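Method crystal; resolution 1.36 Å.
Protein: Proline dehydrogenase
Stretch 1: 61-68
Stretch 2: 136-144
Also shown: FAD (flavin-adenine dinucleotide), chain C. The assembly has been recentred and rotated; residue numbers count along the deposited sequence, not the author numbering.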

# COMPACT_ATOMS: atom_id res chain seq x y z
N LEU A 61 -2.77 7.53 0.31
CA LEU A 61 -1.86 8.36 -0.50
C LEU A 61 -0.47 7.73 -0.59
O LEU A 61 0.05 7.19 0.39
CB LEU A 61 -1.75 9.77 0.10
CG LEU A 61 -2.99 10.63 -0.13
CD1 LEU A 61 -3.10 11.69 0.97
CD2 LEU A 61 -2.90 11.22 -1.52
N ASP A 62 0.17 7.88 -1.75
CA ASP A 62 1.54 7.44 -1.90
C ASP A 62 2.32 8.39 -2.78
O ASP A 62 1.88 8.68 -3.90
CB ASP A 62 1.56 6.02 -2.46
CG ASP A 62 2.95 5.54 -2.84
OD1 ASP A 62 3.81 5.23 -1.94
OD2 ASP A 62 3.20 5.47 -4.04
N LEU A 63 3.45 8.89 -2.29
CA LEU A 63 4.40 9.64 -3.12
C LEU A 63 5.24 8.65 -3.87
O LEU A 63 5.89 7.78 -3.27
CB LEU A 63 5.28 10.53 -2.24
CG LEU A 63 6.42 11.27 -2.96
CD1 LEU A 63 5.88 12.27 -4.01
CD2 LEU A 63 7.26 12.03 -1.94
N LEU A 64 5.29 8.77 -5.20
CA LEU A 64 5.99 7.78 -6.02
C LEU A 64 7.51 7.92 -5.97
O LEU A 64 8.05 9.03 -5.90
CB LEU A 64 5.51 7.90 -7.48
CG LEU A 64 4.08 7.34 -7.67
CD1 LEU A 64 3.52 7.77 -9.05
CD2 LEU A 64 4.03 5.81 -7.47
N GLY A 65 8.20 6.78 -5.97
CA GLY A 65 9.66 6.77 -5.97
C GLY A 65 10.16 5.59 -5.13
O GLY A 65 9.50 5.15 -4.19
N GLU A 66 11.32 5.05 -5.45
CA GLU A 66 11.78 3.83 -4.79
C GLU A 66 13.26 3.58 -5.07
O GLU A 66 13.83 4.11 -6.05
CB GLU A 66 10.93 2.62 -5.28
CG GLU A 66 10.94 2.43 -6.81
CD GLU A 66 9.87 1.50 -7.27
OE1 GLU A 66 10.20 0.50 -7.93
OE2 GLU A 66 8.68 1.76 -6.98
N PHE A 67 13.88 2.76 -4.24
CA PHE A 67 15.30 2.35 -4.41
C PHE A 67 16.18 3.58 -4.60
O PHE A 67 16.99 3.67 -5.52
CB PHE A 67 15.48 1.32 -5.54
CG PHE A 67 14.61 0.10 -5.38
CD1 PHE A 67 14.75 -0.72 -4.25
CD2 PHE A 67 13.58 -0.18 -6.27
CE1 PHE A 67 13.90 -1.79 -4.04
CE2 PHE A 67 12.77 -1.28 -6.09
CZ PHE A 67 12.92 -2.09 -4.96
N ILE A 68 16.01 4.54 -3.69
CA ILE A 68 16.75 5.79 -3.76
C ILE A 68 18.16 5.61 -3.19
O ILE A 68 18.32 5.17 -2.04
CB ILE A 68 15.94 6.89 -3.05
CG1 ILE A 68 14.57 7.01 -3.75
CG2 ILE A 68 16.72 8.21 -3.05
CD1 ILE A 68 13.74 8.14 -3.23
N LEU A 136 3.59 0.29 5.62
CA LEU A 136 4.89 -0.08 5.03
C LEU A 136 4.61 -1.06 3.90
O LEU A 136 4.30 -2.25 4.15
CB LEU A 136 5.80 -0.73 6.09
CG LEU A 136 5.88 0.08 7.41
CD1 LEU A 136 6.70 -0.69 8.43
CD2 LEU A 136 6.46 1.49 7.20
N ASP A 137 4.69 -0.58 2.64
CA ASP A 137 4.49 -1.46 1.47
C ASP A 137 5.56 -2.58 1.50
O ASP A 137 6.66 -2.41 2.04
CB ASP A 137 4.67 -0.66 0.19
CG ASP A 137 3.49 0.23 -0.16
OD1 ASP A 137 2.41 0.15 0.46
OD2 ASP A 137 3.70 1.03 -1.15
N MET A 138 5.22 -3.71 0.92
CA MET A 138 6.21 -4.78 0.80
C MET A 138 6.86 -4.78 -0.58
O MET A 138 6.17 -4.83 -1.61
CB MET A 138 5.62 -6.16 1.13
CG MET A 138 6.72 -7.23 1.36
SD MET A 138 7.78 -6.90 2.81
CE MET A 138 6.67 -7.20 4.16
N GLU A 139 8.19 -4.67 -0.62
CA GLU A 139 8.94 -4.65 -1.85
C GLU A 139 9.42 -6.05 -2.21
O GLU A 139 8.72 -7.02 -1.90
CB GLU A 139 10.05 -3.56 -1.76
CG GLU A 139 9.41 -2.16 -1.48
CD GLU A 139 10.43 -1.05 -1.46
OE1 GLU A 139 10.93 -0.70 -0.35
OE2 GLU A 139 10.75 -0.52 -2.56
N ASP A 140 10.55 -6.21 -2.90
CA ASP A 140 10.93 -7.54 -3.38
C ASP A 140 11.45 -8.43 -2.23
O ASP A 140 11.60 -7.96 -1.10
CB ASP A 140 12.05 -7.40 -4.41
CG ASP A 140 13.33 -6.91 -3.77
OD1 ASP A 140 14.22 -7.72 -3.46
OD2 ASP A 140 13.41 -5.69 -3.47
N HIS A 141 11.68 -9.72 -2.49
CA HIS A 141 11.83 -10.68 -1.38
C HIS A 141 13.05 -10.43 -0.49
O HIS A 141 13.06 -10.88 0.67
CB HIS A 141 11.79 -12.15 -1.86
CG HIS A 141 13.11 -12.66 -2.36
ND1 HIS A 141 13.45 -12.69 -3.71
CD2 HIS A 141 14.18 -13.17 -1.70
CE1 HIS A 141 14.66 -13.21 -3.84
NE2 HIS A 141 15.14 -13.49 -2.64
N THR A 142 14.07 -9.74 -1.04
CA THR A 142 15.27 -9.43 -0.28
C THR A 142 15.05 -8.46 0.86
O THR A 142 15.93 -8.31 1.71
CB THR A 142 16.43 -8.92 -1.18
OG1 THR A 142 16.11 -7.58 -1.62
CG2 THR A 142 16.67 -9.89 -2.39
N ARG A 143 13.89 -7.81 0.90
CA ARG A 143 13.61 -6.78 1.91
C ARG A 143 12.58 -7.24 2.94
O ARG A 143 12.23 -6.49 3.84
CB ARG A 143 13.17 -5.47 1.22
CG ARG A 143 14.38 -4.78 0.54
CD ARG A 143 13.97 -3.54 -0.26
NE ARG A 143 15.18 -2.95 -0.88
CZ ARG A 143 15.92 -1.99 -0.33
NH1 ARG A 143 15.61 -1.47 0.85
NH2 ARG A 143 16.96 -1.52 -1.00
N VAL A 144 12.06 -8.46 2.81
CA VAL A 144 10.96 -8.92 3.70
C VAL A 144 11.41 -9.04 5.15
O VAL A 144 10.73 -8.51 6.04
CB VAL A 144 10.36 -10.28 3.22
CG1 VAL A 144 9.32 -10.78 4.22
CG2 VAL A 144 9.77 -10.15 1.81
PA FAD C . -4.68 -10.14 -11.05
O1A FAD C . -4.96 -11.65 -10.93
O2A FAD C . -3.35 -9.72 -11.53
O5B FAD C . -5.67 -9.38 -11.88
C5B FAD C . -7.06 -9.52 -11.63
C4B FAD C . -7.92 -8.69 -12.56
O4B FAD C . -7.83 -7.35 -12.13
C3B FAD C . -7.44 -8.65 -13.97
O3B FAD C . -7.83 -9.76 -14.76
C2B FAD C . -8.00 -7.36 -14.42
O2B FAD C . -9.40 -7.43 -14.62
C1B FAD C . -7.73 -6.49 -13.23
N9A FAD C . -6.40 -5.88 -13.24
C8A FAD C . -5.40 -6.05 -12.29
N7A FAD C . -4.31 -5.34 -12.59
C5A FAD C . -4.60 -4.63 -13.75
C6A FAD C . -3.89 -3.74 -14.53
N6A FAD C . -2.57 -3.34 -14.20
N1A FAD C . -4.49 -3.25 -15.63
C2A FAD C . -5.75 -3.59 -15.98
N3A FAD C . -6.48 -4.45 -15.26
C4A FAD C . -5.93 -4.95 -14.16
N1 FAD C . 2.05 -5.90 -4.22
C2 FAD C . 3.25 -5.85 -3.57
O2 FAD C . 4.15 -6.74 -3.91
N3 FAD C . 3.52 -4.93 -2.59
C4 FAD C . 2.58 -3.99 -2.21
O4 FAD C . 2.88 -3.08 -1.25
C4X FAD C . 1.28 -3.99 -2.88
N5 FAD C . 0.31 -3.08 -2.54
C5X FAD C . -0.90 -3.17 -3.19
C6 FAD C . -1.91 -2.26 -2.86
C7 FAD C . -3.18 -2.35 -3.49
C7M FAD C . -4.29 -1.37 -3.14
C8 FAD C . -3.39 -3.37 -4.45
C8M FAD C . -4.72 -3.51 -5.14
C9 FAD C . -2.36 -4.26 -4.80
C9A FAD C . -1.13 -4.17 -4.17
N10 FAD C . -0.13 -5.10 -4.51
C10 FAD C . 1.09 -5.00 -3.88
C1' FAD C . -0.35 -6.16 -5.48
C2' FAD C . 0.16 -5.94 -6.87
O2' FAD C . 0.06 -4.54 -7.10
C3' FAD C . -0.72 -7.01 -7.57
O3' FAD C . -0.10 -8.23 -7.81
C4' FAD C . -1.49 -6.59 -8.76
O4' FAD C . -2.30 -5.55 -8.32
C5' FAD C . -2.32 -7.77 -9.24
O5' FAD C . -3.65 -7.37 -9.35
P FAD C . -4.85 -8.23 -8.76
O1P FAD C . -4.76 -8.75 -7.29
O2P FAD C . -6.09 -7.42 -9.23
O3P FAD C . -4.99 -9.55 -9.68

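What holds the two stretches against each other? Very little besides the ring of Phe-67. The surface buried between them, both sides summed, is a modest 197 Å², and Phe-67 alone contributes 80 Å² of it, with Glu-139 next at 40 Å² and Arg-143 third at 23 Å². No hydrogen bond crosses from one stretch to the other, so the contact is one of packing. The backbones stay well apart: the CA atoms of Glu-66 and Glu-139 lie 9.4 Å from each other, and side chains have to span the gap.

How does Phe-67 reach across? Its CA-to-CB bond points sideways to the other stretch, but with chi1 in the m well at -55° the end of the ring comes nearer. The backbone, at phi and psi of 51° and 51°, is in the left-handed region, which is uncommon for a residue with a side chain. Leading with CZ and CE1, the ring meets three polar residues, Glu-139, Asp-140 and Arg-143, each of which directs its own CA-to-CB bond toward stretch 1.

What does the ring find there? Over one face lies the carboxylate of Glu-139, its OE2 3.6 Å from CZ of Phe-67. An acid gains little from the electron-rich face of an aromatic ring, and this one does not depend on it, because both carboxylate oxygens of Glu-139 are hydrogen-bonded elsewhere in the structure. The same OE2 of Glu-139 also lies 4.2 Å from CB of Glu-66, so one oxygen touches two successive residues of stretch 1. Arg-143 meets the ring differently: its NE stands 3.6 Å from CE1 of Phe-67, at the ring edge and near the ring plane. This is therefore not a guanidinium lying over the aromatic face, and the aliphatic part of the arginine, extended through chi2 and chi3 near 180°, serves to carry NE out to that edge.

How is the polar side of the contact kept in shape? Asp-140 brings OD2 to 3.9 Å from CZ of Phe-67, while its other oxygen is occupied within its own stretch: Thr-142 OG1 donates to Asp-140 OD1 at 2.6 Å, and Thr-142 N donates to the same Asp-140 OD1 at 3.2 Å. The backbone turns here as well, with Arg-143 N bonded to Asp-140 O at 3.0 Å. Together these bonds tie Asp-140 to the short 3-10 segment from which Arg-143 extends.

Does anything join the stretches away from the ring? Asp-62 and Asp-137 direct their CA-to-CB bonds toward each other's stretches, yet OD1 of Asp-62 and OD2 of Asp-137 remain 4.3 Å apart, a proximity of like charges rather than a bond. Both carboxylate oxygens of Asp-137 find hydrogen bonds elsewhere in the structure. Next to it, Met-138 faces the flavin with its backbone: FAD N3 donates to Met-138 O at 2.8 Å, and Met-138 N donates to FAD O4 at 3.3 Å.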